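PDB 6A02: YfdX protein from Salmonella enterica I, which has no established biochemical activity but appears to have a dual role in the response to antibiotic stress and in virulence. Local coordinates for residues Leu133-Leu136 with Gln137-Lys141; Ala104-Lys107 with Met108-Asp112. One frame throughout, in Å; residues are numbered along the deposited sequence.

Overall arrangement
Both contacts are local, each made along one continuous piece of chain where a helix starts or stops, and together they illustrate two ways of handling a helix end. Interaction 2 comes first in sequence and closes helix 94-109 before helix 113-122 begins; interaction 1 follows, where strand 125-135 passes into helix 136-151. Their centres are 36 Å apart on opposite sides of the centre of the chain, and the nearest atoms are about 22 Å apart, so they do not touch. Both reach other copies in the four-chain assembly, interaction 1 the second subunit and interaction 2 the third. The Met108 side chain of interaction 2 lies about 11 Å from a bound sodium ion.

Interaction 1 (Leu133-Leu136 with Gln137-Lys141); sequences LIPL and QQTRK
Leu136 turns its CG away from its own backbone N (chi1 178°), while Arg140, one helical turn on, sends an extended chain back beside it; the two side chains meet over the flat of the guanidinium group. Leu136 CG sits over the centre of one face, 3.7 Å from Arg140 CZ, and CD1 approaches Arg140 NE to 3.6 Å. At the edge of the same group, Gln137 OE1 lies in the guanidinium plane and accepts a hydrogen bond from Arg140 NH1 at 3.1 Å. A covered face and an engaged edge together limit how the group can tilt or spin.

The strand-to-helix change is marked by Pro135, the N-cap residue. Its carbonyl oxygen takes two bonds from one residue: Thr139 N donates at 2.9 Å, as in an ordinary first helical turn, and Thr139 OG1 donates to the same Pro135 O at 2.7 Å. The donors come from opposite faces of the carbonyl plane, and the Thr139 rotamer that lays OG1 beside its own N (chi1 -54°) makes this double grip possible. Ile134 crosses Thr139 at about a right angle, its CB 3.9 Å from Thr139 OG1. The next backbone bond of the helix runs from Arg140 N to Leu136 O, at 2.9 Å.

Asp76 accepts hydrogen bonds from the N-H groups of Gln137 and Gln138 with its carboxylate, while Arg140 NE bonds to Leu54 O and its guanidinium makes a cation-pi contact with Trp61. Gln138 NE2 donates to Ser126 of the second subunit. Ile134 and Thr139 pack on Met25 of helix 19-36, and strand 125-135, between strands 77-89 and 170-175, pairs backbone to backbone with both.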
loop_
_atom_site.group_PDB
_atom_site.type_symbol
_atom_site.label_atom_id
_atom_site.label_comp_id
_atom_site.label_asym_id
_atom_site.label_seq_id
_atom_site.Cartn_x
_atom_site.Cartn_y
_atom_site.Cartn_z
ATOM N N LEU A 133 -2.767 -6.320 12.149
ATOM C CA LEU A 133 -2.733 -7.574 12.891
ATOM C C LEU A 133 -1.671 -8.495 12.318
ATOM O O LEU A 133 -1.408 -8.487 11.109
ATOM C CB LEU A 133 -4.081 -8.317 12.803
ATOM C CG LEU A 133 -5.375 -7.500 12.935
ATOM C CD1 LEU A 133 -6.599 -8.360 12.659
ATOM C CD2 LEU A 133 -5.482 -6.880 14.315
ATOM N N ILE A 134 -1.093 -9.328 13.184
ATOM C CA ILE A 134 -0.255 -10.439 12.725
ATOM C C ILE A 134 -0.702 -11.737 13.380
ATOM O O ILE A 134 -1.210 -11.729 14.512
ATOM C CB ILE A 134 1.242 -10.219 12.995
ATOM C CG1 ILE A 134 1.503 -10.044 14.491
ATOM C CG2 ILE A 134 1.786 -9.054 12.148
ATOM C CD1 ILE A 134 2.963 -10.160 14.853
ATOM N N PRO A 135 -0.511 -12.876 12.712
ATOM C CA PRO A 135 -0.755 -14.177 13.353
ATOM C C PRO A 135 0.436 -14.502 14.243
ATOM O O PRO A 135 1.568 -14.600 13.770
ATOM C CB PRO A 135 -0.843 -15.138 12.164
ATOM C CG PRO A 135 0.059 -14.502 11.116
ATOM C CD PRO A 135 -0.077 -13.007 11.306
ATOM N N LEU A 136 0.184 -14.673 15.540
ATOM C CA LEU A 136 1.287 -14.667 16.495
ATOM C C LEU A 136 2.191 -15.884 16.335
ATOM O O LEU A 136 3.417 -15.749 16.211
ATOM C CB LEU A 136 0.754 -14.566 17.921
ATOM C CG LEU A 136 1.802 -14.593 19.038
ATOM C CD1 LEU A 136 2.893 -13.541 18.849
ATOM C CD2 LEU A 136 1.105 -14.418 20.387
ATOM N N GLN A 137 1.615 -17.085 16.352
ATOM C CA GLN A 137 2.472 -18.264 16.326
ATOM C C GLN A 137 3.109 -18.447 14.959
ATOM O O GLN A 137 4.277 -18.839 14.865
ATOM C CB GLN A 137 1.709 -19.513 16.763
ATOM C CG GLN A 137 2.631 -20.665 17.156
ATOM C CD GLN A 137 3.635 -20.280 18.241
ATOM O OE1 GLN A 137 3.285 -19.635 19.237
ATOM N NE2 GLN A 137 4.896 -20.667 18.044
ATOM N N GLN A 138 2.369 -18.150 13.890
ATOM C CA GLN A 138 2.939 -18.242 12.549
ATOM C C GLN A 138 4.104 -17.268 12.375
ATOM O O GLN A 138 5.122 -17.606 11.756
ATOM C CB GLN A 138 1.839 -18.027 11.510
ATOM C CG GLN A 138 2.284 -18.165 10.063
ATOM C CD GLN A 138 1.107 -18.182 9.083
ATOM O OE1 GLN A 138 -0.002 -17.723 9.392
ATOM N NE2 GLN A 138 1.354 -18.704 7.883
ATOM N N THR A 139 3.985 -16.062 12.935
ATOM C CA THR A 139 5.101 -15.122 12.873
ATOM C C THR A 139 6.273 -15.594 13.718
ATOM O O THR A 139 7.427 -15.516 13.280
ATOM C CB THR A 139 4.655 -13.718 13.290
ATOM O OG1 THR A 139 3.534 -13.329 12.490
ATOM C CG2 THR A 139 5.773 -12.693 13.075
ATOM N N ARG A 140 6.002 -16.090 14.931
ATOM C CA ARG A 140 7.069 -16.650 15.758
ATOM C C ARG A 140 7.839 -17.723 15.001
ATOM O O ARG A 140 9.075 -17.738 15.004
ATOM C CB ARG A 140 6.489 -17.244 17.042
ATOM C CG ARG A 140 6.127 -16.222 18.083
ATOM C CD ARG A 140 5.314 -16.880 19.181
ATOM N NE ARG A 140 5.106 -15.991 20.318
ATOM C CZ ARG A 140 4.269 -16.251 21.314
ATOM N NH1 ARG A 140 3.559 -17.374 21.298
ATOM N NH2 ARG A 140 4.144 -15.395 22.324
ATOM N N LYS A 141 7.111 -18.626 14.337
ATOM C CA LYS A 141 7.761 -19.712 13.607
ATOM C C LYS A 141 8.614 -19.183 12.462
ATOM O O LYS A 141 9.722 -19.676 12.234
ATOM C CB LYS A 141 6.726 -20.718 13.101
ATOM C CG LYS A 141 7.341 -21.932 12.403
ATOM C CD LYS A 141 6.276 -22.965 12.058
ATOM C CE LYS A 141 6.855 -24.133 11.274
ATOM N NZ LYS A 141 5.773 -25.010 10.736
#

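Interaction 2 (Ala104-Lys107 with Met108-Asp112); sequences ANQK and MKEGD
Gln106 and Glu110, four residues apart, join amide to carboxylate near the C-terminal end of helix 94-109. Gln106 starts with CG opposite its backbone N and then folds at chi2 (68°), which brings NE2 round to Glu110 OE2; the Glu110 chain runs extended beyond CG to meet it. The bond is nearly straight, with the acceptor in the amide plane, and it meets OE2 on the anti side, 27° out of the carboxylate plane, the two flat groups being turned well away from each other. At 2.5 Å the Gln106 NE2 to Glu110 OE2 distance is unusually short, so its exact length is doubtful. On the same amide, CE of Lys109, a chain bent at chi3, lies 3.7 Å from Gln106 OE1.

Backbone closure follows the Schellman motif. Gly111 leaves the helix with positive phi; its N bonds to Met108 O, and Asp112 N reaches further back, to Lys107 O, at 3.0 Å. Asp112 has a second role as N-cap of helix 113-122, its OD1 accepting from Gly115 N, so the residue whose N closes the Schellman motif also caps the next helix.

Lys107 bends at chi2 (-59°) and lies alongside both Glu110 and Asp112, pointing the same way. The salt bridge from Lys107 NZ to Glu110 OE1 is long, 3.9 Å, and Asp112 OD2 stands 4.3 Å from Lys107 NZ, a charge pair beyond bridging distance; the lysine charge would probably still help balance both carboxylates.

On another side of the helix, Met108 bends at its chi3 and carries CE to 3.3 Å from Asn105 OD1. That oxygen accepts from Tyr156 N of the third subunit, while Asn105 ND2 donates to Gln157 of the third subunit; Tyr155 of that same subunit packs on Met108.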
loop_
_atom_site.group_PDB
_atom_site.type_symbol
_atom_site.label_atom_id
_atom_site.label_comp_id
_atom_site.label_asym_id
_atom_site.label_seq_id
_atom_site.Cartn_x
_atom_site.Cartn_y
_atom_site.Cartn_z
ATOM N N ALA A 104 -16.509 19.057 17.374
ATOM C CA ALA A 104 -15.730 17.825 17.439
ATOM C C ALA A 104 -14.448 18.033 18.237
ATOM O O ALA A 104 -14.035 17.157 19.007
ATOM C CB ALA A 104 -15.415 17.333 16.026
ATOM N N ASN A 105 -13.817 19.195 18.068
ATOM C CA ASN A 105 -12.583 19.488 18.793
ATOM C C ASN A 105 -12.812 19.528 20.301
ATOM O O ASN A 105 -11.952 19.097 21.079
ATOM C CB ASN A 105 -11.985 20.795 18.279
ATOM C CG ASN A 105 -11.296 20.621 16.941
ATOM O OD1 ASN A 105 -10.837 19.524 16.620
ATOM N ND2 ASN A 105 -11.206 21.694 16.165
ATOM N N GLN A 106 -13.978 20.016 20.731
ATOM C CA GLN A 106 -14.285 20.048 22.159
ATOM C C GLN A 106 -14.384 18.643 22.743
ATOM O O GLN A 106 -13.881 18.379 23.842
ATOM C CB GLN A 106 -15.579 20.828 22.392
ATOM C CG GLN A 106 -16.054 20.838 23.835
ATOM C CD GLN A 106 -15.141 21.634 24.746
ATOM O OE1 GLN A 106 -14.473 22.575 24.309
ATOM N NE2 GLN A 106 -15.110 21.263 26.022
ATOM N N LYS A 107 -15.020 17.720 22.017
ATOM C CA LYS A 107 -15.143 16.353 22.510
ATOM C C LYS A 107 -13.785 15.662 22.599
ATOM O O LYS A 107 -13.535 14.897 23.538
ATOM C CB LYS A 107 -16.096 15.565 21.614
ATOM C CG LYS A 107 -17.483 16.170 21.548
ATOM C CD LYS A 107 -18.106 16.256 22.936
ATOM C CE LYS A 107 -19.512 16.825 22.866
ATOM N NZ LYS A 107 -20.102 16.976 24.226
ATOM N N MET A 108 -12.898 15.902 21.628
ATOM C CA MET A 108 -11.554 15.337 21.732
ATOM C C MET A 108 -10.819 15.887 22.946
ATOM O O MET A 108 -10.189 15.130 23.694
ATOM C CB MET A 108 -10.761 15.595 20.452
ATOM C CG MET A 108 -11.133 14.642 19.341
ATOM S SD MET A 108 -10.177 14.878 17.831
ATOM C CE MET A 108 -11.087 16.234 17.109
ATOM N N LYS A 109 -10.900 17.204 23.158
ATOM C CA LYS A 109 -10.342 17.810 24.364
ATOM C C LYS A 109 -10.862 17.123 25.623
ATOM O O LYS A 109 -10.104 16.888 26.571
ATOM C CB LYS A 109 -10.680 19.302 24.394
ATOM C CG LYS A 109 -10.283 20.000 25.698
ATOM C CD LYS A 109 -11.116 21.246 25.982
ATOM C CE LYS A 109 -10.828 22.372 25.007
ATOM N NZ LYS A 109 -11.128 23.698 25.633
ATOM N N GLU A 110 -12.153 16.778 25.642
ATOM C CA GLU A 110 -12.769 16.155 26.806
ATOM C C GLU A 110 -12.472 14.666 26.927
ATOM O O GLU A 110 -12.853 14.059 27.932
ATOM C CB GLU A 110 -14.285 16.391 26.784
ATOM C CG GLU A 110 -14.671 17.863 26.887
ATOM C CD GLU A 110 -16.149 18.118 26.639
ATOM O OE1 GLU A 110 -16.902 17.154 26.376
ATOM O OE2 GLU A 110 -16.557 19.296 26.702
ATOM N N GLY A 111 -11.806 14.058 25.947
ATOM C CA GLY A 111 -11.568 12.630 26.029
ATOM C C GLY A 111 -12.778 11.779 25.724
ATOM O O GLY A 111 -12.789 10.586 26.044
ATOM N N ASP A 112 -13.791 12.362 25.091
ATOM C CA ASP A 112 -15.086 11.723 24.868
ATOM C C ASP A 112 -15.066 11.117 23.469
ATOM O O ASP A 112 -15.441 11.766 22.492
ATOM C CB ASP A 112 -16.173 12.785 24.988
ATOM C CG ASP A 112 -17.572 12.227 24.835
ATOM O OD1 ASP A 112 -17.736 11.012 24.593
ATOM O OD2 ASP A 112 -18.523 13.031 24.948
#